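Local coordinates for putative major capsid protein (Cafeteriavirus-dependent mavirus, PDB 6G44), which probably builds the outer shell of the virophage from trimers of double jelly-roll subunits, at residues L292-N298 against L470-R476; L129-N133 against S424-F428; N330-M334 against V440-A444; A336-S340 against L353-L359. All blocks are in the same frame, centred on the assembly; numbering follows the deposited sequence.

Contact 1. Residues L292-N298 against L470-R476; sequences LISLEGN and LEVFSIR
L292–R476 and S294–S474 are antiparallel hydrogen-bonded pairs, each joined by two N-H…O bonds, and the N-to-C directions of the short strand axes differ by 145°. Between L295 and G297 the register slips by one residue: E296 N (2.8 Å) and, weakly, G297 N (3.3 Å) both give to V472 O. This is a classic beta bulge, set in the antiparallel sheet that forms one wall of a jelly roll next to helix 123-130. Past it V472 N gives to G297 O at 3.0 Å, and N298–E471 follows as a non-hydrogen-bonded pair. The bulge turns E296 toward strand 470-476. Bent at chi2 (-67°), its chain brings OE2 to two donors: S474 OG reaches the anti lone pair at 2.6 Å, while R476 NH2 comes from the syn side at 2.8 Å, completing a salt bridge. The carboxylate and guanidinium planes stand 65° apart; OE2 makes both direct bonds, while OE1 is linked to R476 NH1 through a water. R476 NE is held by N330 OD1. L295 CD1 sits over the F473 ring, 4.0 Å from its centroid. I293 and I475, branched residues suited to strands, run side by side and touch through CG1 atoms 3.9 Å apart.

Contact 2. Residues L129-N133 against S424-F428; sequences LHQYN and SVIFF
The N133 amide lies flat on the F427 ring, the two planes only 1° apart, with ND2 3.5 Å above the ring's centre. The opposite face of F427 carries V425 CG1, offset toward the rim, so the ring is layered between an amide and a methyl group. At its edge, in plane, L129 O stands 3.6 Å from CZ, where the slightly positive ring hydrogens suit a carbonyl that also accepts the Y132 N-H. Y132 CB meets the same ring's edge, 4.0 Å from CE2. N133 reaches its place because chi1 (80°) sets CG between backbone N and carbonyl carbon, laying CB and the amide across the ring. Asparagine fits here because it supplies a flat surface for F427 while ND2 bonds N385 O, which helps fix the amide's rotation. V425 divides its branches: CG2 packs on Y132 CD2 at 3.7 Å, and CG1, already on the F427 face, also touches L129 CD2 at 4.1 Å. L129 continues onto A336 and M338 of strand 334-341. L129 of helix 123-130, with Y132 and N133 in the chain that follows, thus packs on V425 and F427, which point to the same side of their strand: helix-on-sheet packing against one wall of a jelly roll.

Contact 3. Residues N330-M334 against V440-A444; sequences NVPSM and VMANA
V331 and V440 each hold CG1 anti to the backbone N (chi1 -178° and -179°), and the two methyls meet 3.9 Å apart. V331 fits against a type II beta turn, M441 to A444, closed by A444 N giving to M441 O. Both segments belong to connections of the jelly roll: the loop 330-333 runs into strand 334-341 at M334, while the turn lies in the loop that precedes strand 448-457. V331 bonds the turn through both its N and its O. The N gives to A444 O at 3.0 Å and the O receives N443 N at 2.9 Å, two backbone bonds to neighbouring residues of the turn. N443 occupies the third turn position with phi 79°, a conformation asparagine tolerates better than most residues, and its ND2 bonds D477 OD2. The second position, A442, needs no bulk: its CB lies against S333, while its O accepts a hydrogen bond from S33 OG of the second subunit, placing the turn at a trimer interface. The valine's other branch is also used, since CG2 reaches A444 CB at 4.1 Å. S333 OG is engaged by the chain's C-terminal carboxylate, at G520. V331 CB lies 3.2 Å from M441 O, with CG1 only slightly farther from that oxygen.

Contact 4. Residues A336-S340 against L353-L359; sequences AVMVS and LAGIIGL
Segments 336-340 and 353-359 are joined by their backbones at the S340–L353 bridge and by one straight bond, A354 N to V339 O (2.8 Å, N-H...O angle 169°), after which they spread apart, the directions of strands 336-340 and 355-359 differing by 122°. At this joined end A354 is small enough to let the backbones stay close, its CB meeting V339 CG1 at 3.8 Å. Just inside the fork a water lies 2.9 Å from V339 N, which gives to it, and 2.9 Å from A354 O, extending the link where the backbones have parted too far for direct bonding. Beyond it, apolar side chains span the gap. I356 comes first, where the separation is wider: with CG1 anti to its carbonyl carbon and chi2 at 173°, its extended chain carries CD1 across to V339 CG2 (4.1 Å) and onward to V337. Last comes L359, whose CD1 reaches V337 CG1 at 4.1 Å, the two side chains meeting at a slant. Alanine, isoleucine and leucine thus grade the packing to the opening of the fork. On another side of strand 336-340, M338 SD touches L353 CD2 at 4.0 Å. These layers belong to the core of a jelly-roll sandwich. Strand 334-341, between 464-482 and 425-428, lies in one sheet, and 355-363, paired with 448-457, in the other; helix 123-130 covers M338 and L353.

Segment 129-133, which starts in helix 123-130, comes first in the chain and meets its partner only at 424-428, so contact 2 closes a loop of 290 residues. Segment 292-298 opens contact 1 within that loop, and 330-334 opens contact 3; both close after contact 2, which therefore crosses them. Contact 3 falls wholly within the span of contact 1. Contact 4, from 336-340 to 353-359, is the shortest closure and lies within all three. Contact 1 pairs two strands of a sheet, contact 2 sets a helix on it, and contact 4 ties it to the facing sheet. Contact 3 secures the loops near a subunit interface, and a backbone bond from I475 to M334 couples it to contact 1.

Contact 1. Residues L292-N298 against L470-R476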
loop_
_atom_site.group_PDB
_atom_site.type_symbol
_atom_site.label_atom_id
_atom_site.label_comp_id
_atom_site.label_asym_id
_atom_site.label_seq_id
_atom_site.Cartn_x
_atom_site.Cartn_y
_atom_site.Cartn_z
ATOM N N LEU C 292 -15.174 -25.004 1.927
ATOM C CA LEU C 292 -14.673 -26.351 1.650
ATOM C C LEU C 292 -13.944 -26.373 0.296
ATOM O O LEU C 292 -14.539 -26.129 -0.744
ATOM C CB LEU C 292 -15.854 -27.327 1.630
ATOM C CG LEU C 292 -15.509 -28.791 1.427
ATOM C CD1 LEU C 292 -14.672 -29.318 2.583
ATOM C CD2 LEU C 292 -16.820 -29.558 1.297
ATOM N N ILE C 293 -12.653 -26.630 0.332
ATOM C CA ILE C 293 -11.816 -26.665 -0.874
ATOM C C ILE C 293 -11.528 -28.122 -1.160
ATOM O O ILE C 293 -11.067 -28.856 -0.258
ATOM C CB ILE C 293 -10.499 -25.900 -0.671
ATOM C CG1 ILE C 293 -10.741 -24.386 -0.573
ATOM C CG2 ILE C 293 -9.554 -26.154 -1.839
ATOM C CD1 ILE C 293 -11.465 -23.856 0.649
ATOM N N SER C 294 -11.749 -28.538 -2.402
ATOM C CA SER C 294 -11.652 -29.950 -2.816
ATOM C C SER C 294 -10.964 -30.048 -4.161
ATOM O O SER C 294 -11.254 -29.241 -5.025
ATOM C CB SER C 294 -13.053 -30.556 -2.983
ATOM O OG SER C 294 -13.825 -30.483 -1.799
ATOM N N LEU C 295 -10.137 -31.073 -4.354
ATOM C CA LEU C 295 -9.630 -31.410 -5.676
ATOM C C LEU C 295 -10.758 -32.158 -6.387
ATOM O O LEU C 295 -11.199 -33.227 -5.936
ATOM C CB LEU C 295 -8.385 -32.283 -5.560
ATOM C CG LEU C 295 -7.821 -32.764 -6.913
ATOM C CD1 LEU C 295 -7.302 -31.581 -7.718
ATOM C CD2 LEU C 295 -6.739 -33.782 -6.643
ATOM N N GLU C 296 -11.257 -31.583 -7.466
ATOM C CA GLU C 296 -12.362 -32.187 -8.222
ATOM C C GLU C 296 -11.884 -33.139 -9.297
ATOM O O GLU C 296 -12.579 -34.118 -9.621
ATOM C CB GLU C 296 -13.228 -31.132 -8.873
ATOM C CG GLU C 296 -14.021 -30.312 -7.900
ATOM C CD GLU C 296 -15.097 -31.088 -7.161
ATOM O OE1 GLU C 296 -15.572 -32.157 -7.646
ATOM O OE2 GLU C 296 -15.468 -30.598 -6.080
ATOM N N GLY C 297 -10.728 -32.857 -9.875
ATOM C CA GLY C 297 -10.181 -33.715 -10.910
ATOM C C GLY C 297 -8.745 -33.402 -11.182
ATOM O O GLY C 297 -8.267 -32.274 -10.970
ATOM N N ASN C 298 -8.026 -34.418 -11.634
ATOM C CA ASN C 298 -6.657 -34.224 -12.044
ATOM C C ASN C 298 -6.322 -35.170 -13.182
ATOM O O ASN C 298 -6.986 -36.194 -13.369
ATOM C CB ASN C 298 -5.691 -34.389 -10.872
ATOM C CG ASN C 298 -5.641 -35.795 -10.351
ATOM O OD1 ASN C 298 -4.786 -36.578 -10.756
ATOM N ND2 ASN C 298 -6.572 -36.135 -9.477
ATOM N N LEU C 470 -2.481 -31.332 -14.425
ATOM C CA LEU C 470 -3.623 -30.395 -14.431
ATOM C C LEU C 470 -4.503 -30.737 -13.238
ATOM O O LEU C 470 -4.906 -31.890 -13.071
ATOM C CB LEU C 470 -4.415 -30.509 -15.739
ATOM C CG LEU C 470 -5.791 -29.851 -15.794
ATOM C CD1 LEU C 470 -5.741 -28.346 -15.500
ATOM C CD2 LEU C 470 -6.498 -30.088 -17.110
ATOM N N GLU C 471 -4.795 -29.755 -12.386
ATOM C CA GLU C 471 -5.671 -29.933 -11.241
ATOM C C GLU C 471 -6.770 -28.890 -11.310
ATOM O O GLU C 471 -6.503 -27.713 -11.628
ATOM C CB GLU C 471 -4.916 -29.762 -9.935
ATOM C CG GLU C 471 -3.881 -30.849 -9.647
ATOM C CD GLU C 471 -3.181 -30.628 -8.312
ATOM O OE1 GLU C 471 -2.474 -29.602 -8.215
ATOM O OE2 GLU C 471 -3.337 -31.458 -7.365
ATOM N N VAL C 472 -7.995 -29.318 -11.029
ATOM C CA VAL C 472 -9.165 -28.446 -10.949
ATOM C C VAL C 472 -9.702 -28.579 -9.539
ATOM O O VAL C 472 -10.067 -29.679 -9.108
ATOM C CB VAL C 472 -10.244 -28.790 -11.992
ATOM C CG1 VAL C 472 -11.433 -27.840 -11.876
ATOM C CG2 VAL C 472 -9.610 -28.757 -13.373
ATOM N N PHE C 473 -9.705 -27.462 -8.812
ATOM C CA PHE C 473 -10.220 -27.429 -7.453
ATOM C C PHE C 473 -11.556 -26.735 -7.420
ATOM O O PHE C 473 -11.800 -25.832 -8.215
ATOM C CB PHE C 473 -9.288 -26.659 -6.534
ATOM C CG PHE C 473 -7.936 -27.271 -6.400
ATOM C CD1 PHE C 473 -6.921 -26.918 -7.273
ATOM C CD2 PHE C 473 -7.672 -28.205 -5.409
ATOM C CE1 PHE C 473 -5.651 -27.466 -7.159
ATOM C CE2 PHE C 473 -6.394 -28.782 -5.315
ATOM C CZ PHE C 473 -5.396 -28.398 -6.186
ATOM N N SER C 474 -12.433 -27.166 -6.517
ATOM C CA SER C 474 -13.662 -26.423 -6.212
ATOM C C SER C 474 -13.515 -25.736 -4.875
ATOM O O SER C 474 -12.886 -26.276 -3.970
ATOM C CB SER C 474 -14.890 -27.310 -6.173
ATOM O OG SER C 474 -14.730 -28.311 -5.205
ATOM N N ILE C 475 -14.152 -24.571 -4.756
ATOM C CA ILE C 475 -14.268 -23.867 -3.499
ATOM C C ILE C 475 -15.752 -23.747 -3.264
ATOM O O ILE C 475 -16.445 -23.053 -4.011
ATOM C CB ILE C 475 -13.584 -22.485 -3.522
ATOM C CG1 ILE C 475 -12.093 -22.661 -3.859
ATOM C CG2 ILE C 475 -13.755 -21.803 -2.169
ATOM C CD1 ILE C 475 -11.669 -22.177 -5.215
ATOM N N ARG C 476 -16.267 -24.439 -2.243
ATOM C CA ARG C 476 -17.698 -24.440 -1.965
ATOM C C ARG C 476 -18.032 -23.655 -0.699
ATOM O O ARG C 476 -17.313 -23.732 0.304
ATOM C CB ARG C 476 -18.222 -25.859 -1.783
ATOM C CG ARG C 476 -18.352 -26.648 -3.068
ATOM C CD ARG C 476 -18.976 -27.988 -2.734
ATOM N NE ARG C 476 -19.466 -28.659 -3.929
ATOM C CZ ARG C 476 -18.768 -29.528 -4.654
ATOM N NH1 ARG C 476 -19.342 -30.082 -5.718
ATOM N NH2 ARG C 476 -17.522 -29.853 -4.341
HETATM O O HOH W 1 -15.301 -28.222 -2.490
HETATM O O HOH W 2 -16.213 -30.706 -1.630
HETATM O O HOH W 3 -17.959 -32.639 -6.240
#

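Contact 2. Residues L129-N133 against S424-F428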
loop_
_atom_site.group_PDB
_atom_site.type_symbol
_atom_site.label_atom_id
_atom_site.label_comp_id
_atom_site.label_asym_id
_atom_site.label_seq_id
_atom_site.Cartn_x
_atom_site.Cartn_y
_atom_site.Cartn_z
ATOM N N LEU C 129 -3.344 -22.606 -2.920
ATOM C CA LEU C 129 -4.335 -21.808 -3.656
ATOM C C LEU C 129 -4.561 -20.463 -3.010
ATOM O O LEU C 129 -4.540 -19.425 -3.681
ATOM C CB LEU C 129 -5.690 -22.515 -3.711
ATOM C CG LEU C 129 -5.824 -23.671 -4.655
ATOM C CD1 LEU C 129 -7.150 -24.372 -4.389
ATOM C CD2 LEU C 129 -5.816 -23.143 -6.076
ATOM N N HIS C 130 -4.792 -20.464 -1.706
ATOM C CA HIS C 130 -5.199 -19.297 -0.955
ATOM C C HIS C 130 -4.192 -18.165 -1.058
ATOM O O HIS C 130 -4.562 -16.978 -1.074
ATOM C CB HIS C 130 -5.415 -19.682 0.522
ATOM C CG HIS C 130 -5.957 -18.586 1.370
ATOM N ND1 HIS C 130 -7.220 -18.075 1.189
ATOM C CD2 HIS C 130 -5.435 -17.938 2.431
ATOM C CE1 HIS C 130 -7.439 -17.143 2.097
ATOM N NE2 HIS C 130 -6.370 -17.031 2.856
ATOM N N GLN C 131 -2.901 -18.510 -1.118
ATOM C CA GLN C 131 -1.850 -17.478 -1.194
ATOM C C GLN C 131 -1.984 -16.588 -2.429
ATOM O O GLN C 131 -1.451 -15.470 -2.438
ATOM C CB GLN C 131 -0.434 -18.100 -1.154
ATOM C CG GLN C 131 -0.075 -18.923 -2.367
ATOM C CD GLN C 131 1.214 -19.710 -2.237
ATOM O OE1 GLN C 131 2.044 -19.421 -1.381
ATOM N NE2 GLN C 131 1.388 -20.730 -3.091
ATOM N N TYR C 132 -2.667 -17.095 -3.460
ATOM C CA TYR C 132 -2.772 -16.382 -4.746
ATOM C C TYR C 132 -3.998 -15.516 -4.855
ATOM O O TYR C 132 -4.065 -14.726 -5.793
ATOM C CB TYR C 132 -2.758 -17.337 -5.931
ATOM C CG TYR C 132 -1.432 -17.973 -6.175
ATOM C CD1 TYR C 132 -0.340 -17.221 -6.589
ATOM C CD2 TYR C 132 -1.251 -19.327 -6.005
ATOM C CE1 TYR C 132 0.884 -17.813 -6.839
ATOM C CE2 TYR C 132 -0.032 -19.929 -6.250
ATOM C CZ TYR C 132 1.036 -19.177 -6.671
ATOM O OH TYR C 132 2.247 -19.800 -6.890
ATOM N N ASN C 133 -5.002 -15.656 -4.009
ATOM C CA ASN C 133 -6.150 -14.727 -4.174
ATOM C C ASN C 133 -6.747 -14.140 -2.928
ATOM O O ASN C 133 -7.790 -13.475 -3.007
ATOM C CB ASN C 133 -7.210 -15.311 -5.119
ATOM C CG ASN C 133 -8.094 -16.295 -4.438
ATOM O OD1 ASN C 133 -7.704 -16.919 -3.448
ATOM N ND2 ASN C 133 -9.308 -16.425 -4.929
ATOM N N SER C 424 0.725 -20.166 -13.692
ATOM C CA SER C 424 -0.663 -19.696 -13.587
ATOM C C SER C 424 -1.514 -20.382 -12.540
ATOM O O SER C 424 -1.435 -21.597 -12.348
ATOM C CB SER C 424 -1.394 -19.869 -14.915
ATOM O OG SER C 424 -0.627 -19.466 -16.026
ATOM N N VAL C 425 -2.395 -19.602 -11.930
ATOM C CA VAL C 425 -3.599 -20.148 -11.293
ATOM C C VAL C 425 -4.766 -19.346 -11.816
ATOM O O VAL C 425 -4.755 -18.118 -11.733
ATOM C CB VAL C 425 -3.571 -20.061 -9.753
ATOM C CG1 VAL C 425 -4.840 -20.634 -9.151
ATOM C CG2 VAL C 425 -2.356 -20.818 -9.215
ATOM N N ILE C 426 -5.757 -20.031 -12.373
ATOM C CA ILE C 426 -6.931 -19.351 -12.933
ATOM C C ILE C 426 -8.145 -19.620 -12.047
ATOM O O ILE C 426 -8.625 -20.753 -11.979
ATOM C CB ILE C 426 -7.218 -19.718 -14.401
ATOM C CG1 ILE C 426 -6.017 -19.379 -15.282
ATOM C CG2 ILE C 426 -8.470 -18.989 -14.896
ATOM C CD1 ILE C 426 -6.054 -20.023 -16.659
ATOM N N PHE C 427 -8.643 -18.589 -11.393
ATOM C CA PHE C 427 -9.849 -18.641 -10.586
ATOM C C PHE C 427 -11.018 -18.207 -11.441
ATOM O O PHE C 427 -10.944 -17.150 -12.096
ATOM C CB PHE C 427 -9.741 -17.716 -9.367
ATOM C CG PHE C 427 -8.697 -18.135 -8.367
ATOM C CD1 PHE C 427 -8.985 -19.098 -7.409
ATOM C CD2 PHE C 427 -7.418 -17.554 -8.343
ATOM C CE1 PHE C 427 -8.039 -19.461 -6.466
ATOM C CE2 PHE C 427 -6.484 -17.916 -7.381
ATOM C CZ PHE C 427 -6.792 -18.898 -6.457
ATOM N N PHE C 428 -12.086 -19.017 -11.506
ATOM C CA PHE C 428 -13.317 -18.620 -12.227
ATOM C C PHE C 428 -14.554 -19.119 -11.495
ATOM O O PHE C 428 -14.494 -20.134 -10.790
ATOM C CB PHE C 428 -13.308 -19.081 -13.701
ATOM C CG PHE C 428 -13.526 -20.566 -13.896
ATOM C CD1 PHE C 428 -14.803 -21.079 -14.063
ATOM C CD2 PHE C 428 -12.442 -21.453 -13.974
ATOM C CE1 PHE C 428 -15.004 -22.445 -14.220
ATOM C CE2 PHE C 428 -12.643 -22.803 -14.165
ATOM C CZ PHE C 428 -13.934 -23.308 -14.284
#

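Contact 3. Residues N330-M334 against V440-A444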
loop_
_atom_site.group_PDB
_atom_site.type_symbol
_atom_site.label_atom_id
_atom_site.label_comp_id
_atom_site.label_asym_id
_atom_site.label_seq_id
_atom_site.Cartn_x
_atom_site.Cartn_y
_atom_site.Cartn_z
ATOM N N ASN C 330 -23.783 -30.553 -6.955
ATOM C CA ASN C 330 -24.243 -29.197 -6.686
ATOM C C ASN C 330 -23.202 -28.264 -7.343
ATOM O O ASN C 330 -22.151 -28.743 -7.769
ATOM C CB ASN C 330 -24.373 -28.976 -5.175
ATOM C CG ASN C 330 -23.091 -29.266 -4.439
ATOM O OD1 ASN C 330 -22.132 -28.490 -4.533
ATOM N ND2 ASN C 330 -23.048 -30.391 -3.714
ATOM N N VAL C 331 -23.504 -26.977 -7.380
ATOM C CA VAL C 331 -22.702 -26.005 -8.143
ATOM C C VAL C 331 -21.808 -25.203 -7.176
ATOM O O VAL C 331 -22.329 -24.441 -6.368
ATOM C CB VAL C 331 -23.615 -25.070 -8.947
ATOM C CG1 VAL C 331 -22.781 -24.088 -9.773
ATOM C CG2 VAL C 331 -24.544 -25.870 -9.867
ATOM N N PRO C 332 -20.468 -25.414 -7.232
ATOM C CA PRO C 332 -19.592 -24.603 -6.368
ATOM C C PRO C 332 -19.579 -23.117 -6.680
ATOM O O PRO C 332 -19.901 -22.690 -7.781
ATOM C CB PRO C 332 -18.201 -25.182 -6.616
ATOM C CG PRO C 332 -18.449 -26.580 -7.103
ATOM C CD PRO C 332 -19.700 -26.468 -7.914
ATOM N N SER C 333 -19.142 -22.364 -5.694
ATOM C CA SER C 333 -18.964 -20.924 -5.800
ATOM C C SER C 333 -17.813 -20.533 -6.705
ATOM O O SER C 333 -17.913 -19.523 -7.442
ATOM C CB SER C 333 -18.704 -20.355 -4.407
ATOM O OG SER C 333 -18.417 -18.964 -4.454
ATOM N N MET C 334 -16.730 -21.297 -6.657
ATOM C CA MET C 334 -15.553 -20.943 -7.439
ATOM C C MET C 334 -14.756 -22.188 -7.779
ATOM O O MET C 334 -14.810 -23.190 -7.067
ATOM C CB MET C 334 -14.669 -19.927 -6.685
ATOM C CG MET C 334 -13.579 -19.267 -7.550
ATOM S SD MET C 334 -12.570 -18.016 -6.688
ATOM C CE MET C 334 -13.736 -16.698 -6.458
ATOM N N VAL C 440 -27.656 -22.996 -13.456
ATOM C CA VAL C 440 -26.321 -23.282 -12.938
ATOM C C VAL C 440 -25.802 -22.022 -12.247
ATOM O O VAL C 440 -25.215 -21.130 -12.874
ATOM C CB VAL C 440 -25.358 -23.778 -14.034
ATOM C CG1 VAL C 440 -24.002 -24.089 -13.440
ATOM C CG2 VAL C 440 -25.907 -25.018 -14.709
ATOM N N MET C 441 -26.082 -21.956 -10.952
ATOM C CA MET C 441 -25.774 -20.825 -10.081
ATOM C C MET C 441 -25.039 -21.351 -8.849
ATOM O O MET C 441 -25.328 -22.448 -8.382
ATOM C CB MET C 441 -27.066 -20.167 -9.614
ATOM C CG MET C 441 -27.904 -19.575 -10.733
ATOM S SD MET C 441 -29.443 -18.846 -10.186
ATOM C CE MET C 441 -28.855 -17.376 -9.368
ATOM N N ALA C 442 -24.123 -20.555 -8.297
ATOM C CA ALA C 442 -23.419 -20.916 -7.082
ATOM C C ALA C 442 -24.421 -21.295 -6.000
ATOM O O ALA C 442 -25.401 -20.572 -5.768
ATOM C CB ALA C 442 -22.559 -19.758 -6.612
ATOM N N ASN C 443 -24.178 -22.441 -5.368
ATOM C CA ASN C 443 -25.008 -22.982 -4.262
ATOM C C ASN C 443 -26.298 -23.658 -4.725
ATOM O O ASN C 443 -27.114 -24.073 -3.900
ATOM C CB ASN C 443 -25.295 -21.924 -3.184
ATOM C CG ASN C 443 -24.035 -21.450 -2.519
ATOM O OD1 ASN C 443 -23.129 -22.238 -2.326
ATOM N ND2 ASN C 443 -23.949 -20.150 -2.205
ATOM N N ALA C 444 -26.488 -23.820 -6.022
ATOM C CA ALA C 444 -27.659 -24.575 -6.496
ATOM C C ALA C 444 -27.444 -26.056 -6.237
ATOM O O ALA C 444 -26.373 -26.600 -6.507
ATOM C CB ALA C 444 -27.875 -24.356 -7.973
#

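Contact 4. Residues A336-S340 against L353-L359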
loop_
_atom_site.group_PDB
_atom_site.type_symbol
_atom_site.label_atom_id
_atom_site.label_comp_id
_atom_site.label_asym_id
_atom_site.label_seq_id
_atom_site.Cartn_x
_atom_site.Cartn_y
_atom_site.Cartn_z
ATOM N N ALA C 336 -10.682 -23.341 -9.321
ATOM C CA ALA C 336 -9.288 -22.918 -9.546
ATOM C C ALA C 336 -8.611 -23.962 -10.426
ATOM O O ALA C 336 -8.706 -25.175 -10.143
ATOM C CB ALA C 336 -8.529 -22.736 -8.245
ATOM N N VAL C 337 -7.917 -23.503 -11.451
ATOM C CA VAL C 337 -7.203 -24.369 -12.390
ATOM C C VAL C 337 -5.722 -24.062 -12.292
ATOM O O VAL C 337 -5.314 -22.890 -12.364
ATOM C CB VAL C 337 -7.681 -24.119 -13.833
ATOM C CG1 VAL C 337 -6.961 -25.054 -14.806
ATOM C CG2 VAL C 337 -9.177 -24.291 -13.933
ATOM N N MET C 338 -4.904 -25.103 -12.157
ATOM C CA MET C 338 -3.464 -24.929 -12.163
ATOM C C MET C 338 -2.828 -26.173 -12.746
ATOM O O MET C 338 -3.390 -27.261 -12.614
ATOM C CB MET C 338 -2.940 -24.586 -10.759
ATOM C CG MET C 338 -2.716 -25.667 -9.751
ATOM S SD MET C 338 -1.871 -24.993 -8.262
ATOM C CE MET C 338 -3.258 -24.323 -7.405
ATOM N N VAL C 339 -1.676 -26.008 -13.372
ATOM C CA VAL C 339 -0.902 -27.109 -13.936
ATOM C C VAL C 339 0.447 -27.115 -13.238
ATOM O O VAL C 339 1.230 -26.191 -13.425
ATOM C CB VAL C 339 -0.760 -26.943 -15.450
ATOM C CG1 VAL C 339 0.099 -28.079 -16.028
ATOM C CG2 VAL C 339 -2.116 -26.905 -16.136
ATOM N N SER C 340 0.727 -28.142 -12.423
ATOM C CA SER C 340 1.891 -28.173 -11.535
ATOM C C SER C 340 2.964 -29.114 -12.067
ATOM O O SER C 340 2.635 -30.195 -12.576
ATOM C CB SER C 340 1.494 -28.618 -10.112
ATOM O OG SER C 340 0.757 -27.615 -9.423
ATOM N N LEU C 353 4.861 -23.971 -11.659
ATOM C CA LEU C 353 3.629 -24.215 -12.369
ATOM C C LEU C 353 3.900 -23.931 -13.837
ATOM O O LEU C 353 4.896 -23.293 -14.189
ATOM C CB LEU C 353 2.509 -23.304 -11.878
ATOM C CG LEU C 353 2.268 -23.257 -10.369
ATOM C CD1 LEU C 353 1.218 -22.203 -10.022
ATOM C CD2 LEU C 353 1.825 -24.611 -9.813
ATOM N N ALA C 354 3.054 -24.484 -14.690
ATOM C CA ALA C 354 3.096 -24.160 -16.104
ATOM C C ALA C 354 2.436 -22.799 -16.372
ATOM O O ALA C 354 1.605 -22.335 -15.571
ATOM C CB ALA C 354 2.410 -25.252 -16.931
ATOM N N GLY C 355 2.784 -22.197 -17.515
ATOM C CA GLY C 355 2.109 -20.966 -17.972
ATOM C C GLY C 355 0.903 -21.370 -18.795
ATOM O O GLY C 355 1.072 -21.942 -19.883
ATOM N N ILE C 356 -0.304 -21.093 -18.315
ATOM C CA ILE C 356 -1.508 -21.475 -19.043
ATOM C C ILE C 356 -1.809 -20.377 -20.073
ATOM O O ILE C 356 -1.984 -19.215 -19.719
ATOM C CB ILE C 356 -2.709 -21.707 -18.112
ATOM C CG1 ILE C 356 -2.386 -22.839 -17.127
ATOM C CG2 ILE C 356 -3.978 -22.001 -18.928
ATOM C CD1 ILE C 356 -3.422 -23.057 -16.065
ATOM N N ILE C 357 -1.915 -20.780 -21.336
ATOM C CA ILE C 357 -2.155 -19.860 -22.456
ATOM C C ILE C 357 -3.543 -20.034 -23.067
ATOM O O ILE C 357 -3.968 -19.189 -23.855
ATOM C CB ILE C 357 -1.064 -19.994 -23.562
ATOM C CG1 ILE C 357 -1.096 -21.374 -24.213
ATOM C CG2 ILE C 357 0.325 -19.688 -22.988
ATOM C CD1 ILE C 357 -0.270 -21.451 -25.486
ATOM N N GLY C 358 -4.255 -21.102 -22.687
ATOM C CA GLY C 358 -5.604 -21.333 -23.164
ATOM C C GLY C 358 -6.385 -22.195 -22.206
ATOM O O GLY C 358 -5.812 -23.022 -21.504
ATOM N N LEU C 359 -7.686 -21.936 -22.148
ATOM C CA LEU C 359 -8.594 -22.663 -21.297
ATOM C C LEU C 359 -9.892 -22.887 -22.039
ATOM O O LEU C 359 -10.400 -21.957 -22.650
ATOM C CB LEU C 359 -8.827 -21.846 -20.015
ATOM C CG LEU C 359 -9.439 -22.544 -18.826
ATOM C CD1 LEU C 359 -8.571 -23.693 -18.329
ATOM C CD2 LEU C 359 -9.658 -21.520 -17.721
HETATM O O HOH W 4 -0.611 -23.466 -14.128
#